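Local coordinates for exopolygalacturonase (Yersinia enterocolitica, PDB 2UVF), which probably hydrolyses pectin-derived polygalacturonate from a chain end, as a family 28 glycoside hydrolase that binds digalacturonic acid in its beta-helix, at residues L55-P60 against F128-Q133; M112-V117 against M392-F397; P291-S296 against T348-A353; T589-S594 against V599-K604. One frame throughout, in Å; residues are numbered along the deposited sequence.

Interaction 1 (L55-P60 against F128-Q133)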
loop_
_atom_site.group_PDB
_atom_site.type_symbol
_atom_site.label_atom_id
_atom_site.label_comp_id
_atom_site.label_asym_id
_atom_site.label_seq_id
_atom_site.Cartn_x
_atom_site.Cartn_y
_atom_site.Cartn_z
ATOM N N LEU A 55 12.261 3.290 14.723
ATOM C CA LEU A 55 13.127 4.219 13.990
ATOM C C LEU A 55 13.218 3.880 12.503
ATOM O O LEU A 55 13.248 2.710 12.124
ATOM C CB LEU A 55 14.547 4.209 14.574
ATOM C CG LEU A 55 14.785 4.487 16.066
ATOM C CD1 LEU A 55 16.150 3.917 16.491
ATOM C CD2 LEU A 55 14.667 5.970 16.387
ATOM N N VAL A 56 13.258 4.913 11.665
ATOM C CA VAL A 56 13.529 4.756 10.240
ATOM C C VAL A 56 14.491 5.838 9.787
ATOM O O VAL A 56 14.682 6.830 10.481
ATOM C CB VAL A 56 12.240 4.781 9.351
ATOM C CG1 VAL A 56 11.237 3.710 9.778
ATOM C CG2 VAL A 56 11.613 6.148 9.330
ATOM N N TRP A 57 15.084 5.652 8.614
ATOM C CA TRP A 57 16.084 6.572 8.095
ATOM C C TRP A 57 16.163 6.359 6.617
ATOM O O TRP A 57 15.766 5.293 6.132
ATOM C CB TRP A 57 17.481 6.312 8.726
ATOM C CG TRP A 57 17.971 4.905 8.547
ATOM C CD1 TRP A 57 18.698 4.412 7.491
ATOM C CD2 TRP A 57 17.757 3.797 9.441
ATOM N NE1 TRP A 57 18.934 3.063 7.671
ATOM C CE2 TRP A 57 18.382 2.665 8.863
ATOM C CE3 TRP A 57 17.097 3.650 10.673
ATOM C CZ2 TRP A 57 18.361 1.401 9.472
ATOM C CZ3 TRP A 57 17.080 2.381 11.280
ATOM C CH2 TRP A 57 17.710 1.280 10.677
ATOM N N LYS A 58 16.686 7.356 5.912
ATOM C CA LYS A 58 17.034 7.224 4.496
ATOM C C LYS A 58 18.297 6.392 4.197
ATOM O O LYS A 58 19.365 6.555 4.823
ATOM C CB LYS A 58 17.158 8.602 3.852
ATOM C CG LYS A 58 15.812 9.312 3.699
ATOM C CD LYS A 58 15.929 10.673 2.983
ATOM C CE LYS A 58 16.304 10.550 1.504
ATOM N NZ LYS A 58 15.285 9.797 0.738
ATOM N N ALA A 59 18.152 5.481 3.243
ATOM C CA ALA A 59 19.281 4.850 2.577
ATOM C C ALA A 59 19.466 5.637 1.289
ATOM O O ALA A 59 18.474 6.112 0.731
ATOM C CB ALA A 59 18.969 3.389 2.274
ATOM N N PRO A 60 20.725 5.797 0.812
ATOM C CA PRO A 60 20.990 6.555 -0.416
ATOM C C PRO A 60 20.642 5.815 -1.712
ATOM O O PRO A 60 20.263 4.637 -1.688
ATOM C CB PRO A 60 22.506 6.812 -0.348
ATOM C CG PRO A 60 23.060 5.727 0.471
ATOM C CD PRO A 60 21.973 5.282 1.423
ATOM N N PHE A 128 19.180 8.566 20.014
ATOM C CA PHE A 128 19.399 7.514 19.018
ATOM C C PHE A 128 20.300 8.011 17.873
ATOM O O PHE A 128 20.113 9.128 17.353
ATOM C CB PHE A 128 18.058 7.028 18.424
ATOM C CG PHE A 128 17.127 6.349 19.411
ATOM C CD1 PHE A 128 17.432 5.093 19.943
ATOM C CD2 PHE A 128 15.909 6.943 19.756
ATOM C CE1 PHE A 128 16.557 4.452 20.845
ATOM C CE2 PHE A 128 15.029 6.319 20.643
ATOM C CZ PHE A 128 15.349 5.075 21.190
ATOM N N THR A 129 21.285 7.194 17.499
ATOM C CA THR A 129 22.003 7.385 16.232
ATOM C C THR A 129 22.048 6.093 15.402
ATOM O O THR A 129 21.845 5.000 15.935
ATOM C CB THR A 129 23.450 7.962 16.401
ATOM O OG1 THR A 129 24.234 7.109 17.245
ATOM C CG2 THR A 129 23.424 9.380 16.957
ATOM N N VAL A 130 22.317 6.245 14.103
ATOM C CA VAL A 130 22.445 5.124 13.152
ATOM C C VAL A 130 23.701 5.260 12.263
ATOM O O VAL A 130 23.995 6.339 11.737
ATOM C CB VAL A 130 21.136 4.948 12.273
ATOM C CG1 VAL A 130 20.867 6.167 11.385
ATOM C CG2 VAL A 130 21.192 3.678 11.440
ATOM N N LYS A 131 24.439 4.159 12.116
ATOM C CA LYS A 131 25.600 4.099 11.214
ATOM C C LYS A 131 25.387 3.033 10.142
ATOM O O LYS A 131 24.917 1.926 10.457
ATOM C CB LYS A 131 26.887 3.739 11.981
ATOM C CG LYS A 131 27.208 4.588 13.186
ATOM C CD LYS A 131 28.629 4.299 13.654
ATOM C CE LYS A 131 28.989 5.107 14.901
ATOM N NZ LYS A 131 30.469 5.311 15.052
ATOM N N ALA A 132 25.726 3.376 8.899
ATOM C CA ALA A 132 25.891 2.404 7.818
ATOM C C ALA A 132 27.035 1.439 8.116
ATOM O O ALA A 132 28.111 1.846 8.564
ATOM C CB ALA A 132 26.142 3.102 6.496
ATOM N N GLN A 133 26.785 0.157 7.875
ATOM C CA GLN A 133 27.805 -0.866 8.000
ATOM C C GLN A 133 28.191 -1.298 6.594
ATOM O O GLN A 133 27.328 -1.542 5.746
ATOM C CB GLN A 133 27.289 -2.058 8.814
ATOM C CG GLN A 133 28.371 -3.030 9.281
ATOM C CD GLN A 133 27.802 -4.353 9.739
ATOM O OE1 GLN A 133 27.522 -4.541 10.922
ATOM N NE2 GLN A 133 27.612 -5.274 8.803
#

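Interaction 2 (M112-V117 against M392-F397)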
loop_
_atom_site.group_PDB
_atom_site.type_symbol
_atom_site.label_atom_id
_atom_site.label_comp_id
_atom_site.label_asym_id
_atom_site.label_seq_id
_atom_site.Cartn_x
_atom_site.Cartn_y
_atom_site.Cartn_z
ATOM N N MET A 112 18.073 -2.750 4.872
ATOM C CA MET A 112 17.042 -2.363 5.853
ATOM C C MET A 112 17.159 -0.884 6.243
ATOM O O MET A 112 18.261 -0.330 6.282
ATOM C CB MET A 112 17.064 -3.275 7.082
ATOM C CG MET A 112 16.821 -4.769 6.777
ATOM S SD MET A 112 15.122 -5.208 6.239
ATOM C CE MET A 112 15.306 -5.216 4.468
ATOM N N GLN A 113 16.007 -0.254 6.502
ATOM C CA GLN A 113 15.899 1.185 6.806
ATOM C C GLN A 113 15.042 1.391 8.063
ATOM O O GLN A 113 14.590 2.494 8.345
ATOM C CB GLN A 113 15.266 1.929 5.638
ATOM C CG GLN A 113 16.088 1.945 4.357
ATOM C CD GLN A 113 15.335 2.545 3.194
ATOM O OE1 GLN A 113 15.051 1.872 2.202
ATOM N NE2 GLN A 113 15.012 3.821 3.304
ATOM N N ASN A 114 14.812 0.319 8.811
ATOM C CA ASN A 114 13.999 0.381 10.023
ATOM C C ASN A 114 14.592 -0.475 11.131
ATOM O O ASN A 114 15.238 -1.485 10.858
ATOM C CB ASN A 114 12.533 -0.015 9.747
ATOM C CG ASN A 114 12.354 -1.511 9.527
ATOM O OD1 ASN A 114 12.502 -1.999 8.400
ATOM N ND2 ASN A 114 12.012 -2.246 10.602
ATOM N N PHE A 115 14.365 -0.059 12.374
ATOM C CA PHE A 115 14.823 -0.781 13.563
ATOM C C PHE A 115 13.835 -0.493 14.697
ATOM O O PHE A 115 13.616 0.660 15.048
ATOM C CB PHE A 115 16.252 -0.324 13.931
ATOM C CG PHE A 115 16.846 -1.003 15.152
ATOM C CD1 PHE A 115 17.729 -2.065 15.011
ATOM C CD2 PHE A 115 16.571 -0.542 16.436
ATOM C CE1 PHE A 115 18.294 -2.688 16.131
ATOM C CE2 PHE A 115 17.136 -1.157 17.557
ATOM C CZ PHE A 115 17.991 -2.233 17.400
ATOM N N THR A 116 13.236 -1.545 15.254
ATOM C CA THR A 116 12.268 -1.413 16.361
ATOM C C THR A 116 12.895 -1.568 17.769
ATOM O O THR A 116 13.332 -2.661 18.153
ATOM C CB THR A 116 11.094 -2.410 16.201
ATOM O OG1 THR A 116 10.551 -2.283 14.894
ATOM C CG2 THR A 116 10.002 -2.140 17.205
ATOM N N VAL A 117 12.911 -0.478 18.538
ATOM C CA VAL A 117 13.465 -0.505 19.896
ATOM C C VAL A 117 12.405 -0.828 20.953
ATOM O O VAL A 117 11.549 0.017 21.238
ATOM C CB VAL A 117 14.126 0.839 20.278
ATOM C CG1 VAL A 117 14.918 0.684 21.574
ATOM C CG2 VAL A 117 15.026 1.375 19.154
ATOM N N MET A 392 3.608 6.480 4.560
ATOM C CA MET A 392 4.762 5.595 4.684
ATOM C C MET A 392 4.266 4.179 4.878
ATOM O O MET A 392 3.360 3.968 5.659
ATOM C CB MET A 392 5.560 6.008 5.909
ATOM C CG MET A 392 6.965 5.550 5.916
ATOM S SD MET A 392 7.621 5.804 7.575
ATOM C CE MET A 392 7.867 7.582 7.613
ATOM N N VAL A 393 4.825 3.239 4.117
ATOM C CA VAL A 393 4.531 1.823 4.261
ATOM C C VAL A 393 5.835 1.018 4.284
ATOM O O VAL A 393 6.594 1.001 3.310
ATOM C CB VAL A 393 3.624 1.324 3.102
ATOM C CG1 VAL A 393 3.494 -0.194 3.109
ATOM C CG2 VAL A 393 2.242 1.959 3.165
ATOM N N PHE A 394 6.084 0.328 5.395
ATOM C CA PHE A 394 7.251 -0.529 5.508
ATOM C C PHE A 394 6.953 -1.814 6.270
ATOM O O PHE A 394 5.997 -1.870 7.048
ATOM C CB PHE A 394 8.443 0.232 6.115
ATOM C CG PHE A 394 8.272 0.654 7.565
ATOM C CD1 PHE A 394 8.924 -0.041 8.574
ATOM C CD2 PHE A 394 7.556 1.813 7.901
ATOM C CE1 PHE A 394 8.833 0.362 9.906
ATOM C CE2 PHE A 394 7.449 2.233 9.238
ATOM C CZ PHE A 394 8.082 1.501 10.239
ATOM N N ASN A 395 7.759 -2.839 6.002
ATOM C CA ASN A 395 7.620 -4.176 6.601
ATOM C C ASN A 395 6.320 -4.910 6.338
ATOM O O ASN A 395 6.023 -5.891 7.008
ATOM C CB ASN A 395 7.915 -4.151 8.110
ATOM C CG ASN A 395 9.335 -3.731 8.405
ATOM O OD1 ASN A 395 10.136 -3.461 7.481
ATOM N ND2 ASN A 395 9.653 -3.620 9.696
ATOM N N ASN A 396 5.566 -4.451 5.350
ATOM C CA ASN A 396 4.287 -5.074 4.996
ATOM C C ASN A 396 4.504 -6.345 4.199
ATOM O O ASN A 396 5.446 -6.444 3.443
ATOM C CB ASN A 396 3.415 -4.093 4.184
ATOM C CG ASN A 396 2.583 -3.143 5.050
ATOM O OD1 ASN A 396 1.410 -2.889 4.755
ATOM N ND2 ASN A 396 3.172 -2.615 6.105
ATOM N N PHE A 397 3.644 -7.333 4.394
ATOM C CA PHE A 397 3.522 -8.454 3.467
ATOM C C PHE A 397 2.248 -8.218 2.629
ATOM O O PHE A 397 1.199 -7.963 3.190
ATOM C CB PHE A 397 3.444 -9.782 4.241
ATOM C CG PHE A 397 3.151 -11.005 3.379
ATOM C CD1 PHE A 397 4.186 -11.801 2.884
ATOM C CD2 PHE A 397 1.836 -11.388 3.111
ATOM C CE1 PHE A 397 3.914 -12.922 2.119
ATOM C CE2 PHE A 397 1.559 -12.509 2.342
ATOM C CZ PHE A 397 2.597 -13.274 1.847
#

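Interaction 3 (P291-S296 against T348-A353)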
loop_
_atom_site.group_PDB
_atom_site.type_symbol
_atom_site.label_atom_id
_atom_site.label_comp_id
_atom_site.label_asym_id
_atom_site.label_seq_id
_atom_site.Cartn_x
_atom_site.Cartn_y
_atom_site.Cartn_z
ATOM N N PRO A 291 -4.540 -18.063 2.880
ATOM C CA PRO A 291 -5.941 -18.196 2.458
ATOM C C PRO A 291 -6.149 -17.738 1.029
ATOM O O PRO A 291 -5.487 -16.789 0.580
ATOM C CB PRO A 291 -6.704 -17.257 3.411
ATOM C CG PRO A 291 -5.712 -16.198 3.758
ATOM C CD PRO A 291 -4.380 -16.979 3.876
ATOM N N GLN A 292 -7.061 -18.404 0.324
ATOM C CA GLN A 292 -7.381 -18.056 -1.049
ATOM C C GLN A 292 -8.877 -17.761 -1.137
ATOM O O GLN A 292 -9.685 -18.597 -0.766
ATOM C CB GLN A 292 -7.009 -19.214 -1.983
ATOM C CG GLN A 292 -5.537 -19.659 -1.852
ATOM C CD GLN A 292 -4.612 -18.776 -2.648
ATOM O OE1 GLN A 292 -4.021 -17.813 -2.126
ATOM N NE2 GLN A 292 -4.484 -19.078 -3.919
ATOM N N TYR A 293 -9.228 -16.570 -1.617
ATOM C CA TYR A 293 -10.611 -16.135 -1.708
ATOM C C TYR A 293 -11.054 -16.175 -3.161
ATOM O O TYR A 293 -10.251 -15.928 -4.081
ATOM C CB TYR A 293 -10.776 -14.756 -1.064
ATOM C CG TYR A 293 -10.413 -14.772 0.405
ATOM C CD1 TYR A 293 -11.254 -15.401 1.338
ATOM C CD2 TYR A 293 -9.208 -14.214 0.862
ATOM C CE1 TYR A 293 -10.923 -15.460 2.678
ATOM C CE2 TYR A 293 -8.861 -14.252 2.225
ATOM C CZ TYR A 293 -9.722 -14.882 3.123
ATOM O OH TYR A 293 -9.418 -14.918 4.467
ATOM N N VAL A 294 -12.318 -16.552 -3.374
ATOM C CA VAL A 294 -12.823 -16.749 -4.737
ATOM C C VAL A 294 -12.705 -15.459 -5.563
ATOM O O VAL A 294 -12.979 -14.354 -5.045
ATOM C CB VAL A 294 -14.301 -17.311 -4.739
ATOM C CG1 VAL A 294 -15.291 -16.289 -4.198
ATOM C CG2 VAL A 294 -14.715 -17.786 -6.140
ATOM N N ALA A 295 -12.287 -15.612 -6.823
ATOM C CA ALA A 295 -12.260 -14.512 -7.799
ATOM C C ALA A 295 -13.570 -14.377 -8.569
ATOM O O ALA A 295 -13.914 -15.210 -9.422
ATOM C CB ALA A 295 -11.053 -14.632 -8.766
ATOM N N SER A 296 -14.295 -13.303 -8.276
ATOM C CA SER A 296 -15.673 -13.157 -8.756
ATOM C C SER A 296 -15.847 -11.992 -9.726
ATOM O O SER A 296 -14.899 -11.252 -9.993
ATOM C CB SER A 296 -16.606 -13.000 -7.561
ATOM O OG SER A 296 -17.968 -13.145 -7.930
ATOM N N THR A 348 -3.313 -8.437 10.617
ATOM C CA THR A 348 -3.573 -9.174 9.383
ATOM C C THR A 348 -4.932 -8.756 8.812
ATOM O O THR A 348 -5.904 -8.540 9.572
ATOM C CB THR A 348 -3.471 -10.699 9.649
ATOM O OG1 THR A 348 -2.120 -10.988 10.017
ATOM C CG2 THR A 348 -3.807 -11.539 8.429
ATOM N N VAL A 349 -4.986 -8.607 7.491
ATOM C CA VAL A 349 -6.214 -8.273 6.769
ATOM C C VAL A 349 -6.615 -9.474 5.934
ATOM O O VAL A 349 -5.821 -9.995 5.125
ATOM C CB VAL A 349 -6.057 -7.022 5.833
ATOM C CG1 VAL A 349 -7.328 -6.801 4.958
ATOM C CG2 VAL A 349 -5.833 -5.795 6.629
ATOM N N ARG A 350 -7.854 -9.911 6.109
ATOM C CA ARG A 350 -8.385 -10.994 5.311
ATOM C C ARG A 350 -9.721 -10.631 4.705
ATOM O O ARG A 350 -10.431 -9.840 5.272
ATOM C CB ARG A 350 -8.524 -12.229 6.181
ATOM C CG ARG A 350 -7.165 -12.837 6.489
ATOM C CD ARG A 350 -7.264 -14.079 7.291
ATOM N NE ARG A 350 -5.936 -14.642 7.410
ATOM C CZ ARG A 350 -5.612 -15.638 8.214
ATOM N NH1 ARG A 350 -6.535 -16.205 8.977
ATOM N NH2 ARG A 350 -4.362 -16.074 8.223
ATOM N N ASN A 351 -10.024 -11.179 3.529
ATOM C CA ASN A 351 -11.401 -11.290 3.037
ATOM C C ASN A 351 -12.264 -9.991 3.018
ATOM O O ASN A 351 -13.353 -9.979 3.601
ATOM C CB ASN A 351 -12.118 -12.364 3.876
ATOM C CG ASN A 351 -13.259 -13.042 3.133
ATOM O OD1 ASN A 351 -13.899 -13.945 3.667
ATOM N ND2 ASN A 351 -13.495 -12.640 1.901
ATOM N N PRO A 352 -11.810 -8.916 2.323
ATOM C CA PRO A 352 -12.625 -7.712 2.333
ATOM C C PRO A 352 -13.789 -7.907 1.372
ATOM O O PRO A 352 -13.633 -8.597 0.362
ATOM C CB PRO A 352 -11.663 -6.648 1.800
ATOM C CG PRO A 352 -10.816 -7.396 0.802
ATOM C CD PRO A 352 -10.618 -8.757 1.458
ATOM N N ALA A 353 -14.945 -7.321 1.670
ATOM C CA ALA A 353 -16.067 -7.358 0.727
ATOM C C ALA A 353 -15.811 -6.487 -0.513
ATOM O O ALA A 353 -16.277 -6.800 -1.595
ATOM C CB ALA A 353 -17.390 -6.974 1.432
#

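Interaction 4 (T589-S594 against V599-K604). With SO4 (sulfate ion), chain F.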
loop_
_atom_site.group_PDB
_atom_site.type_symbol
_atom_site.label_atom_id
_atom_site.label_comp_id
_atom_site.label_asym_id
_atom_site.label_seq_id
_atom_site.Cartn_x
_atom_site.Cartn_y
_atom_site.Cartn_z
ATOM N N THR A 589 14.945 -8.642 -30.343
ATOM C CA THR A 589 15.550 -7.354 -29.949
ATOM C C THR A 589 14.788 -6.710 -28.796
ATOM O O THR A 589 13.553 -6.665 -28.815
ATOM C CB THR A 589 15.629 -6.300 -31.113
ATOM O OG1 THR A 589 14.324 -6.056 -31.660
ATOM C CG2 THR A 589 16.558 -6.748 -32.194
ATOM N N PRO A 590 15.523 -6.192 -27.793
ATOM C CA PRO A 590 14.833 -5.635 -26.636
ATOM C C PRO A 590 14.070 -4.336 -26.921
ATOM O O PRO A 590 12.950 -4.170 -26.443
ATOM C CB PRO A 590 15.964 -5.412 -25.637
ATOM C CG PRO A 590 17.183 -5.244 -26.448
ATOM C CD PRO A 590 16.990 -6.105 -27.657
ATOM N N TRP A 591 14.658 -3.457 -27.729
ATOM C CA TRP A 591 14.168 -2.083 -27.905
ATOM C C TRP A 591 13.228 -1.837 -29.095
ATOM O O TRP A 591 13.592 -2.081 -30.248
ATOM C CB TRP A 591 15.357 -1.139 -27.972
ATOM C CG TRP A 591 16.116 -1.081 -26.675
ATOM C CD1 TRP A 591 17.396 -1.512 -26.450
ATOM C CD2 TRP A 591 15.635 -0.578 -25.425
ATOM N NE1 TRP A 591 17.742 -1.295 -25.141
ATOM C CE2 TRP A 591 16.679 -0.725 -24.489
ATOM C CE3 TRP A 591 14.424 -0.008 -25.004
ATOM C CZ2 TRP A 591 16.549 -0.322 -23.156
ATOM C CZ3 TRP A 591 14.299 0.387 -23.675
ATOM C CH2 TRP A 591 15.355 0.227 -22.772
ATOM N N HIS A 592 12.028 -1.339 -28.792
ATOM C CA HIS A 592 10.995 -1.038 -29.795
ATOM C C HIS A 592 10.392 0.346 -29.571
ATOM O O HIS A 592 9.623 0.553 -28.627
ATOM C CB HIS A 592 9.889 -2.101 -29.784
ATOM C CG HIS A 592 10.340 -3.443 -30.256
ATOM N ND1 HIS A 592 10.983 -4.345 -29.433
ATOM C CD2 HIS A 592 10.239 -4.042 -31.467
ATOM C CE1 HIS A 592 11.259 -5.441 -30.120
ATOM N NE2 HIS A 592 10.819 -5.282 -31.356
ATOM N N PHE A 593 10.738 1.284 -30.455
ATOM C CA PHE A 593 10.350 2.694 -30.313
ATOM C C PHE A 593 9.565 3.276 -31.490
ATOM O O PHE A 593 10.075 3.323 -32.615
ATOM C CB PHE A 593 11.592 3.563 -30.129
ATOM C CG PHE A 593 12.264 3.398 -28.815
ATOM C CD1 PHE A 593 13.494 2.757 -28.733
ATOM C CD2 PHE A 593 11.684 3.904 -27.656
ATOM C CE1 PHE A 593 14.138 2.616 -27.512
ATOM C CE2 PHE A 593 12.315 3.765 -26.436
ATOM C CZ PHE A 593 13.550 3.118 -26.362
ATOM N N SER A 594 8.349 3.751 -31.226
ATOM C CA SER A 594 7.645 4.598 -32.194
ATOM C C SER A 594 7.123 5.868 -31.538
ATOM O O SER A 594 6.742 5.852 -30.364
ATOM C CB SER A 594 6.520 3.843 -32.930
ATOM O OG SER A 594 5.393 3.569 -32.105
ATOM N N VAL A 599 15.265 10.714 -27.096
ATOM C CA VAL A 599 15.684 9.518 -26.309
ATOM C C VAL A 599 16.502 8.654 -27.304
ATOM O O VAL A 599 16.203 8.784 -28.484
ATOM C CB VAL A 599 14.398 8.759 -25.739
ATOM C CG1 VAL A 599 13.165 8.918 -26.635
ATOM C CG2 VAL A 599 14.651 7.276 -25.455
ATOM N N LYS A 600 17.518 7.806 -26.985
ATOM C CA LYS A 600 18.530 7.745 -25.869
ATOM C C LYS A 600 18.055 6.597 -24.964
ATOM O O LYS A 600 17.491 6.863 -23.904
ATOM C CB LYS A 600 18.734 9.083 -25.153
ATOM C CG LYS A 600 19.420 10.124 -26.048
ATOM C CD LYS A 600 20.403 11.015 -25.284
ATOM C CE LYS A 600 20.659 12.316 -26.038
ATOM N NZ LYS A 600 19.616 13.353 -25.730
ATOM N N VAL A 601 18.282 5.311 -25.323
ATOM C CA VAL A 601 19.544 4.468 -25.182
ATOM C C VAL A 601 21.072 4.825 -25.270
ATOM O O VAL A 601 21.689 4.811 -26.338
ATOM C CB VAL A 601 19.322 3.100 -25.921
ATOM C CG1 VAL A 601 20.001 1.957 -25.178
ATOM C CG2 VAL A 601 17.830 2.820 -26.087
ATOM N N ASP A 602 21.656 5.039 -24.087
ATOM C CA ASP A 602 23.109 4.909 -23.801
ATOM C C ASP A 602 24.149 5.951 -24.307
ATOM O O ASP A 602 25.279 5.561 -24.606
ATOM C CB ASP A 602 23.617 3.471 -24.115
ATOM C CG ASP A 602 23.427 2.478 -22.944
ATOM O OD1 ASP A 602 22.985 1.341 -23.207
ATOM O OD2 ASP A 602 23.744 2.816 -21.780
ATOM N N GLY A 603 23.817 7.233 -24.477
ATOM C CA GLY A 603 22.507 7.737 -24.869
ATOM C C GLY A 603 22.671 8.051 -26.352
ATOM O O GLY A 603 23.478 8.916 -26.727
ATOM N N LYS A 604 21.917 7.348 -27.202
ATOM C CA LYS A 604 22.259 7.274 -28.615
ATOM C C LYS A 604 21.192 6.776 -29.593
ATOM O O LYS A 604 20.938 5.567 -29.670
ATOM C CB LYS A 604 23.483 6.342 -28.799
ATOM C CG LYS A 604 24.858 7.018 -28.858
ATOM C CD LYS A 604 25.252 7.386 -30.289
ATOM C CE LYS A 604 26.598 8.092 -30.320
ATOM N NZ LYS A 604 26.738 8.878 -31.588
HETATM S S SO4 F . 10.564 -9.027 -31.303
HETATM O O1 SO4 F . 11.827 -8.373 -30.975
HETATM O O2 SO4 F . 10.546 -10.408 -30.828
HETATM O O3 SO4 F . 9.450 -8.318 -30.671
HETATM O O4 SO4 F . 10.384 -8.999 -32.759
#

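Interaction 1 (L55-P60 against F128-Q133)
Val130 sets its CG2 methyl squarely over the indole of Trp57, 3.9 Å from the centroid of the six-membered ring and only 9° off the ring normal. That methyl stands anti to the backbone N of Val130, and the approach is a CH-pi contact, with Trp57 CE2 its nearest atom. Two residues back along each strand, Leu55 meets Phe128 in a different way. Both its methyls lie on one face of the phenyl ring, near the CG end: CD2 comes to 3.7 Å from Phe128 CD2, while CD1 leans toward the CD1 side, 4.2 Å from the centroid and 26° off the normal. No hydrogen bond crosses between the segments; four apolar side chains do all the work, and all four are buried. Further out, Trp57 also meets the ring of Tyr69 and touches Ile71, while Leu41 and Val117 press on both Leu55 and Phe128.

This is the core of a beta sandwich in the fibronectin type III-like domain. Leu55 and Trp57 belong to strand 53-58, the middle strand of a three-stranded sheet between 39-42 and 114-117; Phe128 and Val130 belong to strand 125-134, which lies between 66-73 and 146-149 in the facing sheet.

Interaction 2 (M112-V117 against M392-F397)
The phenyl ring of Phe394 meets Asn114 through its CE1 corner, 3.7 Å from Asn114 CB, an oblique approach with CD1 almost as near; the ring of Phe427 lies about parallel to it. The second pair of flat groups is made by the amides of Asn114 and Asn395, which arrive from opposite directions and meet closely, with their planes 65° apart. The backbone sets Asn114 CB against the phenyl ring, and the first torsion then aims the amide at Asn395, with CG between the backbone N and the carbonyl carbon (chi1 74°). Asn395 itself holds a positive phi just as strand 391-394 ends. Beyond that turn, Asn396 ND2 donates to Phe394 O at 3.1 Å, bent to 140° and reaching the oxygen from above the carbonyl plane.

The contact joins two domains. Asn114 begins strand 114-117, an outermost strand of the fibronectin type III-like sheet, whereas strand 391-394 is a strand of the parallel beta-helix, stacked between 365-368 and 421-427. Helix 81-88 lies alongside, with Asn85 touching Asn395.

Interaction 3 (P291-S296 against T348-A353)
Arg350 opens the contact by laying the base of its side chain across the hydroxyl end of Tyr293: CB is 3.3 Å from Tyr293 OH, with CG and CD close behind. The two side chains cross at about a right angle. From there the arginine runs extended from CG to NE, passing Pro291, whose CG lies 4.0 Å from Arg350 NE. That nitrogen is hydrogen-bonded to Gln373 OE1, on the neighbouring strand 371-373. Tyr293 OH is less well served, since it is buried among aliphatic carbons and has no hydrogen-bonding partner in the model.

Next comes Asn351, whose side chain stacks on the tyrosine. With CG anti to its backbone N (chi1 -153°), the amide spreads over the ring, the two planes 19° apart. Asn351 CG comes to 3.4 Å from Tyr293 CE1, and CB makes a CH-pi contact toward the rim of the ring, 3.8 Å from the centroid. The left-handed backbone of Asn351 turns the chain out of strand 348-350. A nickel ion lies about 4 Å from the Tyr293 side chain.

Pro291 and Tyr293 belong to strand 289-293, which Tyr293 ends, tied by backbone bonds to Tyr375 and Asp376. That strand pairs antiparallel with 280-283, while strand 348-350 is a strand of the parallel beta-helix, stacked between 268-270 and 371-373.

Interaction 4 (T589-S594 against V599-K604)
Val601 faces Trp591 and Phe593 together at the C-terminal end of the parallel beta-helix, where the chain leaves its last strand, 593-594, and folds back beside it. Against Trp591, the valine stands over the indole: CG2 is 4.0 Å from the centroid of the five-membered ring and just 9° off the normal, a CH-pi contact over the ring face. The other methyl, CG1, reaches the nitrogen corner, 4.0 Å from Trp591 NE1. On the opposite face of the same indole, Pro590 CB sits offset toward the rim, so the ring is held between an aliphatic group on each side. Phe577 and Phe582 of strand 576-583 also meet it.

Phe593 receives the same Val601 methyl differently. CG2 approaches CE1 of the phenylalanine obliquely at 4.0 Å, so that one methyl touches both aromatic side chains. Trp591 and Phe593 both carry CG anti to the carbonyl carbon, and, two residues apart, they project toward the returning chain. Val599 adds a looser touch, its CG2 lying 4.3 Å from Phe593 CE2. No hydrogen bond crosses between the segments.

On the outer flank of 589-594 sits a sulfate ion, probably from the crystallisation liquor. Asp588 N also donates to it, and its O1 lies in the plane of the His592 ring, at the edge. Thr589 N donates a nearly straight bond to that sulfate O1, 3.2 Å long with an N-H...O angle of 166°.

From the N terminus, interaction 1 comes first: 55-60 meets 128-133 and closes a loop of 67 residues within the fibronectin type III-like domain. Interaction 2 crosses it, because 112-117 lies inside that loop while its partner 392-397 lies far beyond; it binds this domain to the beta-helix. The two touch through strands 53-58 and 114-117, neighbours in one sheet. Interaction 3 is nested within the long loop closed by interaction 2 and fixes strand 289-293 beside a strand of the helix, about 25 Å from interaction 2 between centres. Interaction 4 follows in series, a short return of the chain with four residues between its segments, at the C-terminal end, about 42 Å from interaction 3 between centres.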